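Local coordinates for protein pectate lyase 47 (Bacillus sp. TS-47, PDB 1VBL) that cleaves pectate as a secreted, thermostable, calcium-binding lyase of polysaccharide lyase family 1, probably by beta-elimination, at residues Phe150-Val155 with Ile192-Ser197; Thr51-Ser56 with Met127-Ser132; Phe330-Asp335 with Val359-Gly364; Tyr279-Gln284 with Asn305-Asp310. All blocks are in the same frame, centred on the assembly; numbering follows the deposited sequence.

Contact 1: residues Phe150-Val155 with Ile192-Ser197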
loop_
_atom_site.group_PDB
_atom_site.type_symbol
_atom_site.label_atom_id
_atom_site.label_comp_id
_atom_site.label_asym_id
_atom_site.label_seq_id
_atom_site.Cartn_x
_atom_site.Cartn_y
_atom_site.Cartn_z
ATOM N N PHE A 150 3.212 -9.252 2.829
ATOM C CA PHE A 150 4.337 -9.734 2.042
ATOM C C PHE A 150 5.425 -8.680 1.990
ATOM O O PHE A 150 5.152 -7.501 1.761
ATOM C CB PHE A 150 3.902 -10.073 0.613
ATOM C CG PHE A 150 3.142 -11.358 0.503
ATOM C CD1 PHE A 150 3.712 -12.557 0.931
ATOM C CD2 PHE A 150 1.856 -11.375 -0.028
ATOM C CE1 PHE A 150 3.008 -13.755 0.832
ATOM C CE2 PHE A 150 1.143 -12.567 -0.131
ATOM C CZ PHE A 150 1.718 -13.760 0.300
ATOM N N LEU A 151 6.658 -9.122 2.201
ATOM C CA LEU A 151 7.810 -8.240 2.168
ATOM C C LEU A 151 8.567 -8.559 0.883
ATOM O O LEU A 151 9.202 -9.611 0.763
ATOM C CB LEU A 151 8.704 -8.496 3.385
ATOM C CG LEU A 151 9.387 -7.301 4.053
ATOM C CD1 LEU A 151 8.332 -6.365 4.629
ATOM C CD2 LEU A 151 10.304 -7.795 5.172
ATOM N N ILE A 152 8.470 -7.659 -0.087
ATOM C CA ILE A 152 9.151 -7.830 -1.363
ATOM C C ILE A 152 10.385 -6.948 -1.245
ATOM O O ILE A 152 10.381 -5.789 -1.667
ATOM C CB ILE A 152 8.245 -7.363 -2.523
ATOM C CG1 ILE A 152 6.900 -8.095 -2.445
ATOM C CG2 ILE A 152 8.908 -7.655 -3.863
ATOM C CD1 ILE A 152 5.875 -7.638 -3.475
ATOM N N LYS A 153 11.436 -7.511 -0.653
ATOM C CA LYS A 153 12.668 -6.780 -0.397
ATOM C C LYS A 153 13.905 -7.250 -1.155
ATOM O O LYS A 153 14.290 -8.417 -1.082
ATOM C CB LYS A 153 12.958 -6.810 1.104
ATOM C CG LYS A 153 14.158 -5.986 1.526
ATOM C CD LYS A 153 14.268 -5.949 3.038
ATOM C CE LYS A 153 15.369 -5.013 3.500
ATOM N NZ LYS A 153 15.322 -4.843 4.980
ATOM N N ASN A 154 14.529 -6.312 -1.864
ATOM C CA ASN A 154 15.732 -6.575 -2.643
ATOM C C ASN A 154 15.584 -7.717 -3.637
ATOM O O ASN A 154 16.520 -8.484 -3.861
ATOM C CB ASN A 154 16.919 -6.850 -1.712
ATOM C CG ASN A 154 17.239 -5.670 -0.817
ATOM O OD1 ASN A 154 17.406 -4.545 -1.290
ATOM N ND2 ASN A 154 17.330 -5.918 0.484
ATOM N N VAL A 155 14.404 -7.835 -4.236
ATOM C CA VAL A 155 14.174 -8.883 -5.220
ATOM C C VAL A 155 13.659 -8.277 -6.516
ATOM O O VAL A 155 13.458 -7.063 -6.604
ATOM C CB VAL A 155 13.167 -9.935 -4.701
ATOM C CG1 VAL A 155 13.778 -10.691 -3.538
ATOM C CG2 VAL A 155 11.866 -9.264 -4.272
ATOM N N ILE A 192 1.480 -5.250 1.763
ATOM C CA ILE A 192 2.535 -5.471 0.781
ATOM C C ILE A 192 3.528 -4.327 0.892
ATOM O O ILE A 192 3.164 -3.158 0.760
ATOM C CB ILE A 192 1.997 -5.522 -0.672
ATOM C CG1 ILE A 192 1.116 -6.759 -0.859
ATOM C CG2 ILE A 192 3.167 -5.560 -1.658
ATOM C CD1 ILE A 192 0.592 -6.942 -2.277
ATOM N N SER A 193 4.782 -4.676 1.149
ATOM C CA SER A 193 5.842 -3.693 1.282
ATOM C C SER A 193 6.915 -3.995 0.242
ATOM O O SER A 193 7.531 -5.059 0.261
ATOM C CB SER A 193 6.442 -3.753 2.688
ATOM O OG SER A 193 7.541 -2.865 2.800
ATOM N N ILE A 194 7.117 -3.054 -0.671
ATOM C CA ILE A 194 8.099 -3.199 -1.735
ATOM C C ILE A 194 9.300 -2.315 -1.407
ATOM O O ILE A 194 9.191 -1.085 -1.390
ATOM C CB ILE A 194 7.476 -2.785 -3.085
ATOM C CG1 ILE A 194 6.243 -3.651 -3.357
ATOM C CG2 ILE A 194 8.497 -2.914 -4.201
ATOM C CD1 ILE A 194 5.444 -3.243 -4.598
ATOM N N GLU A 195 10.441 -2.947 -1.143
ATOM C CA GLU A 195 11.654 -2.218 -0.783
ATOM C C GLU A 195 12.850 -2.676 -1.616
ATOM O O GLU A 195 13.167 -3.863 -1.658
ATOM C CB GLU A 195 11.956 -2.429 0.709
ATOM C CG GLU A 195 10.731 -2.312 1.606
ATOM C CD GLU A 195 11.002 -2.695 3.056
ATOM O OE1 GLU A 195 10.020 -2.880 3.808
ATOM O OE2 GLU A 195 12.184 -2.805 3.448
ATOM N N GLY A 196 13.508 -1.729 -2.280
ATOM C CA GLY A 196 14.663 -2.054 -3.101
ATOM C C GLY A 196 14.391 -3.136 -4.128
ATOM O O GLY A 196 15.280 -3.910 -4.476
ATOM N N SER A 197 13.161 -3.187 -4.632
ATOM C CA SER A 197 12.801 -4.203 -5.609
ATOM C C SER A 197 12.276 -3.604 -6.904
ATOM O O SER A 197 11.754 -2.490 -6.914
ATOM C CB SER A 197 11.752 -5.136 -5.011
ATOM O OG SER A 197 12.230 -5.720 -3.814
HETATM O O HOH W 1 18.108 -4.037 -3.858
#
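Ser197 OG sits among three polar groups. Val155 N donates to it at 3.1 Å in a nearly straight bond. Its own proton has two acceptors within reach, Ile152 O at 2.8 Å and Glu195 O. CG2 of Val155 packs against the same oxygen. The hydroxyl follows two parallel strands, 150-153 and 192-195, which are neighbouring rungs of the parallel beta-helix. Their axes run 9° apart. Ile152 N donates to Ser193 O at 2.8 Å, and Ile152 O takes Glu195 N in return. Asn154 N continues the ladder to Glu195 O.

On one face lie Phe150, Ile152, Ile192 and Ile194. Ile152 CD1 touches both Ile192 CG2 (3.9 Å) and Ile194 CG1 (4.0 Å). The side chains of Ile152 and Ile194 point the same way.

The other face carries Leu151, Lys153, Ser193 and Glu195. Ser193 OG is anti to its backbone N (chi1 176°) and donates to the anti lone pair of Glu195 OE1 at 2.7 Å. The extended Lys153 chain crosses Glu195, with NZ 4.0 Å from OE2, too far for a salt bridge. An alanine in place of Glu195 would probably cost Ser193 OG the bond to OE1 and remove from beside Lys153 NZ the opposite charge of OE2. Ser193 also lies beside Asp190, a calcium ligand. The contact therefore pairs an apolar face with a largely polar one close to the metal site, where the carboxylate may add to the negative potential.

Contact 2: residues Thr51-Ser56 with Met127-Ser132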
loop_
_atom_site.group_PDB
_atom_site.type_symbol
_atom_site.label_atom_id
_atom_site.label_comp_id
_atom_site.label_asym_id
_atom_site.label_seq_id
_atom_site.Cartn_x
_atom_site.Cartn_y
_atom_site.Cartn_z
ATOM N N THR A 51 15.599 -16.381 4.964
ATOM C CA THR A 51 16.394 -16.643 3.765
ATOM C C THR A 51 15.579 -16.820 2.489
ATOM O O THR A 51 16.142 -16.895 1.397
ATOM C CB THR A 51 17.306 -17.884 3.951
ATOM O OG1 THR A 51 16.505 -19.065 4.080
ATOM C CG2 THR A 51 18.173 -17.720 5.196
ATOM N N ASN A 52 14.256 -16.887 2.616
ATOM C CA ASN A 52 13.398 -17.040 1.444
ATOM C C ASN A 52 13.578 -15.876 0.467
ATOM O O ASN A 52 13.317 -16.012 -0.732
ATOM C CB ASN A 52 11.928 -17.130 1.867
ATOM C CG ASN A 52 11.524 -18.528 2.304
ATOM O OD1 ASN A 52 10.420 -18.736 2.819
ATOM N ND2 ASN A 52 12.412 -19.497 2.097
ATOM N N GLN A 53 14.021 -14.731 0.981
ATOM C CA GLN A 53 14.231 -13.555 0.144
ATOM C C GLN A 53 15.316 -13.801 -0.902
ATOM O O GLN A 53 15.370 -13.115 -1.924
ATOM C CB GLN A 53 14.603 -12.346 1.011
ATOM C CG GLN A 53 15.834 -12.550 1.888
ATOM C CD GLN A 53 16.073 -11.389 2.843
ATOM O OE1 GLN A 53 16.350 -10.267 2.420
ATOM N NE2 GLN A 53 15.961 -11.658 4.141
ATOM N N TYR A 54 16.172 -14.791 -0.652
ATOM C CA TYR A 54 17.257 -15.114 -1.575
ATOM C C TYR A 54 16.901 -16.248 -2.534
ATOM O O TYR A 54 17.732 -16.660 -3.349
ATOM C CB TYR A 54 18.519 -15.494 -0.795
ATOM C CG TYR A 54 18.948 -14.464 0.219
ATOM C CD1 TYR A 54 18.924 -14.754 1.582
ATOM C CD2 TYR A 54 19.368 -13.195 -0.177
ATOM C CE1 TYR A 54 19.306 -13.809 2.528
ATOM C CE2 TYR A 54 19.752 -12.239 0.761
ATOM C CZ TYR A 54 19.717 -12.553 2.111
ATOM O OH TYR A 54 20.082 -11.615 3.049
ATOM N N ASN A 55 15.676 -16.759 -2.440
ATOM C CA ASN A 55 15.245 -17.842 -3.319
ATOM C C ASN A 55 14.672 -17.275 -4.616
ATOM O O ASN A 55 13.507 -16.878 -4.671
ATOM C CB ASN A 55 14.199 -18.714 -2.618
ATOM C CG ASN A 55 13.693 -19.843 -3.499
ATOM O OD1 ASN A 55 14.300 -20.172 -4.520
ATOM N ND2 ASN A 55 12.582 -20.454 -3.099
ATOM N N SER A 56 15.499 -17.246 -5.658
ATOM C CA SER A 56 15.087 -16.708 -6.950
ATOM C C SER A 56 14.622 -17.766 -7.943
ATOM O O SER A 56 14.491 -17.491 -9.137
ATOM C CB SER A 56 16.233 -15.895 -7.566
ATOM O OG SER A 56 17.379 -16.701 -7.781
ATOM N N MET A 127 5.568 -10.977 8.704
ATOM C CA MET A 127 5.972 -10.384 7.431
ATOM C C MET A 127 6.715 -11.459 6.650
ATOM O O MET A 127 7.836 -11.843 6.996
ATOM C CB MET A 127 6.856 -9.155 7.651
ATOM C CG MET A 127 6.123 -7.982 8.304
ATOM S SD MET A 127 4.486 -7.634 7.565
ATOM C CE MET A 127 4.965 -7.146 5.927
ATOM N N VAL A 128 6.062 -11.953 5.604
ATOM C CA VAL A 128 6.595 -13.021 4.765
ATOM C C VAL A 128 7.451 -12.508 3.612
ATOM O O VAL A 128 6.986 -11.723 2.782
ATOM C CB VAL A 128 5.433 -13.873 4.188
ATOM C CG1 VAL A 128 5.969 -15.003 3.330
ATOM C CG2 VAL A 128 4.585 -14.427 5.327
ATOM N N TYR A 129 8.703 -12.957 3.562
ATOM C CA TYR A 129 9.615 -12.556 2.493
ATOM C C TYR A 129 9.273 -13.274 1.192
ATOM O O TYR A 129 8.929 -14.461 1.198
ATOM C CB TYR A 129 11.060 -12.889 2.869
ATOM C CG TYR A 129 11.703 -11.900 3.807
ATOM C CD1 TYR A 129 12.158 -10.664 3.345
ATOM C CD2 TYR A 129 11.861 -12.195 5.159
ATOM C CE1 TYR A 129 12.757 -9.751 4.207
ATOM C CE2 TYR A 129 12.455 -11.291 6.029
ATOM C CZ TYR A 129 12.900 -10.072 5.547
ATOM O OH TYR A 129 13.477 -9.175 6.412
ATOM N N VAL A 130 9.377 -12.553 0.080
ATOM C CA VAL A 130 9.099 -13.122 -1.236
ATOM C C VAL A 130 10.362 -13.012 -2.083
ATOM O O VAL A 130 10.934 -11.929 -2.221
ATOM C CB VAL A 130 7.944 -12.373 -1.954
ATOM C CG1 VAL A 130 7.656 -13.029 -3.307
ATOM C CG2 VAL A 130 6.691 -12.390 -1.090
ATOM N N GLY A 131 10.804 -14.136 -2.638
ATOM C CA GLY A 131 12.000 -14.129 -3.461
ATOM C C GLY A 131 11.716 -13.689 -4.888
ATOM O O GLY A 131 10.561 -13.498 -5.268
ATOM N N SER A 132 12.771 -13.531 -5.681
ATOM C CA SER A 132 12.631 -13.120 -7.075
ATOM C C SER A 132 11.950 -14.201 -7.913
ATOM O O SER A 132 11.954 -15.377 -7.546
ATOM C CB SER A 132 14.006 -12.806 -7.675
ATOM O OG SER A 132 14.606 -11.700 -7.025
HETATM O O HOH W 2 10.911 -16.824 -1.916
HETATM O O HOH W 3 15.568 -13.878 -4.550
#
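Gln53 lies flat against Tyr129. The amide and ring planes are 17° apart, so the two groups stack. Both side chains run side by side and point the same way. NE2 of Gln53 stands 3.6 Å above the ring plane of Tyr129, over its centre. Gln53 CD and OE1 lie nearer the CE1 side, and CB packs on CD1 of Tyr129 at 3.8 Å. NE2 also donates to His50 O, which helps to fix the turn of the amide. Gln53 CG falls between its backbone N and carbonyl carbon (chi1 57°), and this carbon also sits over the centre of the Tyr54 ring. Leu151 meets Tyr129 from the side opposite Gln53.

Further along, the backbones approach without a direct hydrogen bond. Two waters join them instead. Water 2 donates to Asn52 O and accepts from Gly131 N, with both bonds 2.8 Å long. Water 3 donates to Gln53 O at 2.7 Å and accepts from Ser132 N at 3.0 Å. Gly131 CA comes 3.4 Å from Asn55 O in a CA-H...O contact. A beta carbon on Gly131 would clash with that carbonyl. Beyond it, CB of Ser56 meets CB of Ser132 at 3.8 Å, while Ser132 OG is bound to Asp156 N.

The contact packs the loop after helix 38-44 against strand 127-129, an outermost strand of its sheet, and the loop that follows. Its chemistry is an amide-on-ring stack plus water bridges: two single waters stand in for direct bonds between Asn52 O and Gly131 N and between Gln53 O and Ser132 N.

Contact 3: residues Phe330-Asp335 with Val359-Gly364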
loop_
_atom_site.group_PDB
_atom_site.type_symbol
_atom_site.label_atom_id
_atom_site.label_comp_id
_atom_site.label_asym_id
_atom_site.label_seq_id
_atom_site.Cartn_x
_atom_site.Cartn_y
_atom_site.Cartn_z
ATOM N N PHE A 330 -13.355 11.154 -9.632
ATOM C CA PHE A 330 -13.585 11.297 -8.194
ATOM C C PHE A 330 -15.065 11.495 -7.887
ATOM O O PHE A 330 -15.743 12.282 -8.547
ATOM C CB PHE A 330 -12.834 12.507 -7.618
ATOM C CG PHE A 330 -11.340 12.368 -7.625
ATOM C CD1 PHE A 330 -10.612 12.597 -8.788
ATOM C CD2 PHE A 330 -10.661 12.037 -6.455
ATOM C CE1 PHE A 330 -9.227 12.503 -8.785
ATOM C CE2 PHE A 330 -9.274 11.937 -6.437
ATOM C CZ PHE A 330 -8.552 12.172 -7.606
ATOM N N SER A 331 -15.547 10.792 -6.870
ATOM C CA SER A 331 -16.938 10.901 -6.450
ATOM C C SER A 331 -16.986 11.133 -4.943
ATOM O O SER A 331 -16.375 10.391 -4.180
ATOM C CB SER A 331 -17.697 9.617 -6.794
ATOM O OG SER A 331 -19.051 9.704 -6.390
ATOM N N PHE A 332 -17.702 12.173 -4.527
ATOM C CA PHE A 332 -17.854 12.511 -3.110
ATOM C C PHE A 332 -19.349 12.701 -2.858
ATOM O O PHE A 332 -20.055 13.210 -3.724
ATOM C CB PHE A 332 -17.131 13.826 -2.791
ATOM C CG PHE A 332 -15.629 13.742 -2.877
ATOM C CD1 PHE A 332 -14.871 13.436 -1.749
ATOM C CD2 PHE A 332 -14.972 13.998 -4.077
ATOM C CE1 PHE A 332 -13.476 13.390 -1.816
ATOM C CE2 PHE A 332 -13.579 13.956 -4.156
ATOM C CZ PHE A 332 -12.829 13.652 -3.022
ATOM N N ASP A 333 -19.841 12.302 -1.688
ATOM C CA ASP A 333 -21.262 12.483 -1.423
ATOM C C ASP A 333 -21.541 13.738 -0.605
ATOM O O ASP A 333 -22.616 13.895 -0.019
ATOM C CB ASP A 333 -21.876 11.238 -0.766
ATOM C CG ASP A 333 -21.324 10.952 0.613
ATOM O OD1 ASP A 333 -21.732 9.919 1.184
ATOM O OD2 ASP A 333 -20.500 11.735 1.130
ATOM N N TRP A 334 -20.557 14.635 -0.584
ATOM C CA TRP A 334 -20.679 15.917 0.097
ATOM C C TRP A 334 -19.929 16.945 -0.753
ATOM O O TRP A 334 -19.075 16.581 -1.567
ATOM C CB TRP A 334 -20.123 15.835 1.526
ATOM C CG TRP A 334 -18.626 15.912 1.678
ATOM C CD1 TRP A 334 -17.887 17.030 1.934
ATOM C CD2 TRP A 334 -17.702 14.815 1.659
ATOM N NE1 TRP A 334 -16.560 16.699 2.086
ATOM C CE2 TRP A 334 -16.419 15.346 1.923
ATOM C CE3 TRP A 334 -17.835 13.436 1.451
ATOM C CZ2 TRP A 334 -15.271 14.544 1.983
ATOM C CZ3 TRP A 334 -16.690 12.635 1.512
ATOM C CH2 TRP A 334 -15.425 13.197 1.776
ATOM N N ASP A 335 -20.265 18.218 -0.583
ATOM C CA ASP A 335 -19.652 19.292 -1.362
ATOM C C ASP A 335 -18.258 19.686 -0.890
ATOM O O ASP A 335 -18.034 20.797 -0.414
ATOM C CB ASP A 335 -20.578 20.513 -1.370
ATOM C CG ASP A 335 -21.752 20.348 -2.327
ATOM O OD1 ASP A 335 -22.797 21.000 -2.121
ATOM O OD2 ASP A 335 -21.622 19.576 -3.301
ATOM N N VAL A 359 -14.884 15.358 -11.373
ATOM C CA VAL A 359 -15.269 15.351 -9.972
ATOM C C VAL A 359 -16.790 15.272 -9.993
ATOM O O VAL A 359 -17.452 16.010 -10.727
ATOM C CB VAL A 359 -14.798 16.621 -9.214
ATOM C CG1 VAL A 359 -15.481 17.868 -9.764
ATOM C CG2 VAL A 359 -15.090 16.461 -7.732
ATOM N N ASP A 360 -17.331 14.343 -9.214
ATOM C CA ASP A 360 -18.771 14.128 -9.139
ATOM C C ASP A 360 -19.213 14.478 -7.726
ATOM O O ASP A 360 -19.023 13.689 -6.799
ATOM C CB ASP A 360 -19.077 12.657 -9.436
ATOM C CG ASP A 360 -20.550 12.394 -9.668
ATOM O OD1 ASP A 360 -21.396 13.036 -9.012
ATOM O OD2 ASP A 360 -20.861 11.518 -10.504
ATOM N N LEU A 361 -19.796 15.663 -7.567
ATOM C CA LEU A 361 -20.254 16.136 -6.265
ATOM C C LEU A 361 -21.768 16.346 -6.232
ATOM O O LEU A 361 -22.429 16.355 -7.271
ATOM C CB LEU A 361 -19.566 17.460 -5.923
ATOM C CG LEU A 361 -18.043 17.515 -6.053
ATOM C CD1 LEU A 361 -17.558 18.910 -5.677
ATOM C CD2 LEU A 361 -17.406 16.469 -5.156
ATOM N N PRO A 362 -22.339 16.521 -5.032
ATOM C CA PRO A 362 -23.788 16.727 -4.999
ATOM C C PRO A 362 -24.219 17.991 -5.741
ATOM O O PRO A 362 -25.351 18.080 -6.209
ATOM C CB PRO A 362 -24.113 16.761 -3.501
ATOM C CG PRO A 362 -22.797 17.036 -2.825
ATOM C CD PRO A 362 -21.793 16.317 -3.679
ATOM N N ASN A 363 -23.305 18.950 -5.870
ATOM C CA ASN A 363 -23.610 20.199 -6.555
ATOM C C ASN A 363 -23.288 20.109 -8.039
ATOM O O ASN A 363 -23.312 21.118 -8.747
ATOM C CB ASN A 363 -22.835 21.361 -5.919
ATOM C CG ASN A 363 -21.428 21.509 -6.476
ATOM O OD1 ASN A 363 -20.750 20.525 -6.766
ATOM N ND2 ASN A 363 -20.979 22.751 -6.614
ATOM N N GLY A 364 -22.978 18.904 -8.509
ATOM C CA GLY A 364 -22.674 18.739 -9.917
ATOM C C GLY A 364 -21.513 17.826 -10.271
ATOM O O GLY A 364 -20.629 17.547 -9.459
#
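Asp335, Pro362 and Asp360 lose the most surface where the strands ending at Phe332 and Leu361 run out into turns. Asp360 belongs to the regular part. Its N donates to Phe330 O at 2.7 Å, and its O accepts from Phe332 N at 3.0 Å in a nearly straight bond. Its CB packs on Phe330 O, while OD2 turns to Tyr329 OH.

Pro362 comes next in the ladder and has no N-H to give. Its CD instead lies 3.6 Å from Phe332 O and 3.5 Å from Trp334 O. The ladder stops here, and Leu361 to Gly364 form a type I turn.

Asp335 lies against the turn at Pro362 and Asn363. OD2 is modelled too close to the proline ring, so its weak bond to Asn363 N is doubtful.

Beside the turn, Leu361 and Phe332 lie side by side and point the same way. Leu361 CD2 touches CB and CD2 of Phe332, each at 3.6 Å. On its other flank the Phe332 ring sends CD1 over the rim of the Trp334 face. Phe332 also stacks on Phe303 of the neighbouring strand 293-303.

The contact joins two successive rungs of the parallel beta-helix. Backbone bonds hold the strands. Where Pro362 offers no N-H, its CD lies against two carbonyl oxygens, and Leu361 on Phe332 supplies the apolar packing.

Contact 4: residues Tyr279-Gln284 with Asn305-Asp310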
loop_
_atom_site.group_PDB
_atom_site.type_symbol
_atom_site.label_atom_id
_atom_site.label_comp_id
_atom_site.label_asym_id
_atom_site.label_seq_id
_atom_site.Cartn_x
_atom_site.Cartn_y
_atom_site.Cartn_z
ATOM N N TYR A 279 -10.436 3.178 -5.239
ATOM C CA TYR A 279 -10.160 3.696 -3.901
ATOM C C TYR A 279 -11.512 4.078 -3.316
ATOM O O TYR A 279 -12.182 4.982 -3.819
ATOM C CB TYR A 279 -9.252 4.931 -3.954
ATOM C CG TYR A 279 -7.882 4.651 -4.525
ATOM C CD1 TYR A 279 -7.654 4.720 -5.898
ATOM C CD2 TYR A 279 -6.818 4.292 -3.695
ATOM C CE1 TYR A 279 -6.405 4.441 -6.435
ATOM C CE2 TYR A 279 -5.560 4.004 -4.223
ATOM C CZ TYR A 279 -5.363 4.082 -5.596
ATOM O OH TYR A 279 -4.127 3.818 -6.136
ATOM N N LYS A 280 -11.912 3.384 -2.258
ATOM C CA LYS A 280 -13.204 3.633 -1.640
ATOM C C LYS A 280 -13.122 3.817 -0.134
ATOM O O LYS A 280 -12.719 2.914 0.604
ATOM C CB LYS A 280 -14.165 2.484 -1.964
ATOM C CG LYS A 280 -15.561 2.638 -1.359
ATOM C CD LYS A 280 -16.483 1.524 -1.837
ATOM C CE LYS A 280 -17.862 1.618 -1.199
ATOM N NZ LYS A 280 -18.539 2.914 -1.483
ATOM N N ASN A 281 -13.513 5.002 0.312
ATOM C CA ASN A 281 -13.510 5.321 1.723
ATOM C C ASN A 281 -12.166 5.061 2.396
ATOM O O ASN A 281 -12.073 4.305 3.372
ATOM C CB ASN A 281 -14.640 4.555 2.423
ATOM C CG ASN A 281 -16.011 4.937 1.883
ATOM O OD1 ASN A 281 -16.224 6.082 1.490
ATOM N ND2 ASN A 281 -16.944 3.989 1.870
ATOM N N VAL A 282 -11.125 5.679 1.844
ATOM C CA VAL A 282 -9.784 5.594 2.407
ATOM C C VAL A 282 -9.428 7.032 2.792
ATOM O O VAL A 282 -10.120 7.973 2.397
ATOM C CB VAL A 282 -8.761 4.998 1.411
ATOM C CG1 VAL A 282 -9.010 3.497 1.267
ATOM C CG2 VAL A 282 -8.875 5.685 0.051
ATOM N N THR A 283 -8.354 7.215 3.546
ATOM C CA THR A 283 -8.016 8.548 4.026
ATOM C C THR A 283 -6.967 9.378 3.297
ATOM O O THR A 283 -7.220 10.538 2.966
ATOM C CB THR A 283 -7.611 8.473 5.516
ATOM O OG1 THR A 283 -8.677 7.875 6.264
ATOM C CG2 THR A 283 -7.317 9.860 6.072
ATOM N N GLN A 284 -5.799 8.797 3.048
ATOM C CA GLN A 284 -4.717 9.544 2.421
ATOM C C GLN A 284 -3.717 8.669 1.666
ATOM O O GLN A 284 -3.753 7.440 1.763
ATOM C CB GLN A 284 -3.978 10.320 3.511
ATOM C CG GLN A 284 -3.465 9.410 4.626
ATOM C CD GLN A 284 -2.860 10.171 5.791
ATOM O OE1 GLN A 284 -1.953 10.981 5.613
ATOM N NE2 GLN A 284 -3.359 9.904 6.995
ATOM N N ASN A 305 -19.005 10.742 3.403
ATOM C CA ASN A 305 -18.739 11.370 4.688
ATOM C C ASN A 305 -19.290 10.535 5.842
ATOM O O ASN A 305 -19.150 10.900 7.007
ATOM C CB ASN A 305 -19.310 12.796 4.722
ATOM C CG ASN A 305 -20.814 12.844 4.492
ATOM O OD1 ASN A 305 -21.397 13.927 4.398
ATOM N ND2 ASN A 305 -21.446 11.688 4.403
ATOM N N LEU A 306 -19.908 9.406 5.508
ATOM C CA LEU A 306 -20.460 8.508 6.517
ATOM C C LEU A 306 -19.476 7.378 6.805
ATOM O O LEU A 306 -19.683 6.577 7.717
ATOM C CB LEU A 306 -21.788 7.913 6.034
ATOM C CG LEU A 306 -22.928 8.904 5.791
ATOM C CD1 LEU A 306 -24.140 8.179 5.209
ATOM C CD2 LEU A 306 -23.284 9.585 7.103
ATOM N N ALA A 307 -18.403 7.319 6.023
ATOM C CA ALA A 307 -17.397 6.277 6.197
ATOM C C ALA A 307 -16.643 6.425 7.516
ATOM O O ALA A 307 -16.445 7.533 8.016
ATOM C CB ALA A 307 -16.411 6.302 5.029
ATOM N N ASP A 308 -16.228 5.291 8.068
ATOM C CA ASP A 308 -15.478 5.262 9.319
ATOM C C ASP A 308 -14.156 6.005 9.132
ATOM O O ASP A 308 -13.619 6.594 10.070
ATOM C CB ASP A 308 -15.192 3.814 9.713
ATOM C CG ASP A 308 -16.440 3.054 10.112
ATOM O OD1 ASP A 308 -16.381 1.806 10.146
ATOM O OD2 ASP A 308 -17.469 3.700 10.401
ATOM N N TYR A 309 -13.638 5.964 7.908
ATOM C CA TYR A 309 -12.380 6.616 7.577
ATOM C C TYR A 309 -12.624 7.975 6.945
ATOM O O TYR A 309 -13.261 8.077 5.898
ATOM C CB TYR A 309 -11.581 5.728 6.615
ATOM C CG TYR A 309 -11.093 4.451 7.259
ATOM C CD1 TYR A 309 -9.834 4.387 7.857
ATOM C CD2 TYR A 309 -11.913 3.325 7.325
ATOM C CE1 TYR A 309 -9.404 3.231 8.511
ATOM C CE2 TYR A 309 -11.498 2.169 7.975
ATOM C CZ TYR A 309 -10.242 2.129 8.565
ATOM O OH TYR A 309 -9.836 0.986 9.210
ATOM N N ASP A 310 -12.127 9.023 7.589
ATOM C CA ASP A 310 -12.290 10.367 7.058
ATOM C C ASP A 310 -11.420 10.479 5.818
ATOM O O ASP A 310 -10.581 9.616 5.564
ATOM C CB ASP A 310 -11.850 11.405 8.091
ATOM C CG ASP A 310 -12.741 11.419 9.321
ATOM O OD1 ASP A 310 -13.965 11.597 9.160
ATOM O OD2 ASP A 310 -12.218 11.253 10.444
HETATM O O HOH W 4 -12.769 8.281 3.280
#
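Asn281 turns a corner of the parallel beta-helix of this lyase family, and its amide lies against Ala307 in the loop of the following coil. At the corner its backbone takes left-handed helical angles (phi 53°). The contact joins Tyr279-Gln284 to the loop Asn305-Asp310.

Asn281 CG is anti to its own carbonyl carbon (chi1 -61°), and this places it 3.5 Å from the methyl carbon CB of Ala307. CB and OD1 of Asn281 are each 3.6 Å from the same Ala307 CB. OD1 accepts from Ser304 N one coil on, and the side chain touches Asn250 one coil back. This is consistent with the asparagine ladder known from pectate lyases.

Thr283 makes the direct polar bond. OG1 donates to Asp310 O at 2.7 Å, from a position tilted 17° out of the carbonyl plane. CG2 of Thr283 packs on the same oxygen at 3.3 Å. OG1 also lies at the edge of the Tyr309 ring, near its plane, and the two side chains cross at about a right angle. An alanine in place of Thr283 would probably leave Asp310 O without its hydroxyl donor and the loop less firmly tied to the corner.

Tyr309 is pinned elsewhere. OH accepts a hydrogen bond from Asp214 N, and the ring meets Arg215 in a cation-pi contact. Its CB packs on Asn281 O at 3.6 Å. Water 4 bridges the two backbones, donating one proton to Val282 O at 2.8 Å and the other to Tyr309 O at 2.7 Å.

From the N terminus, contact 2 closes first, tying the early loop 51-56 to strand 127-129 after the helical region. Contact 1 opens afterwards and joins the next two strands of the same sheet. The two touch directly: Leu151 bonds through its backbone to Val128 and Val130. Further along, contact 4 closes the loop between 279-284 and 305-310, and contact 3 follows with 330-335 and 359-364. Asp333 reaches back to Asn305 N, linking these two. All four loops close in series; none nests or crosses. Contacts 1 and 2 lie on the opposite side of the chain's centre from contacts 3 and 4, towards different ends of the beta-helix.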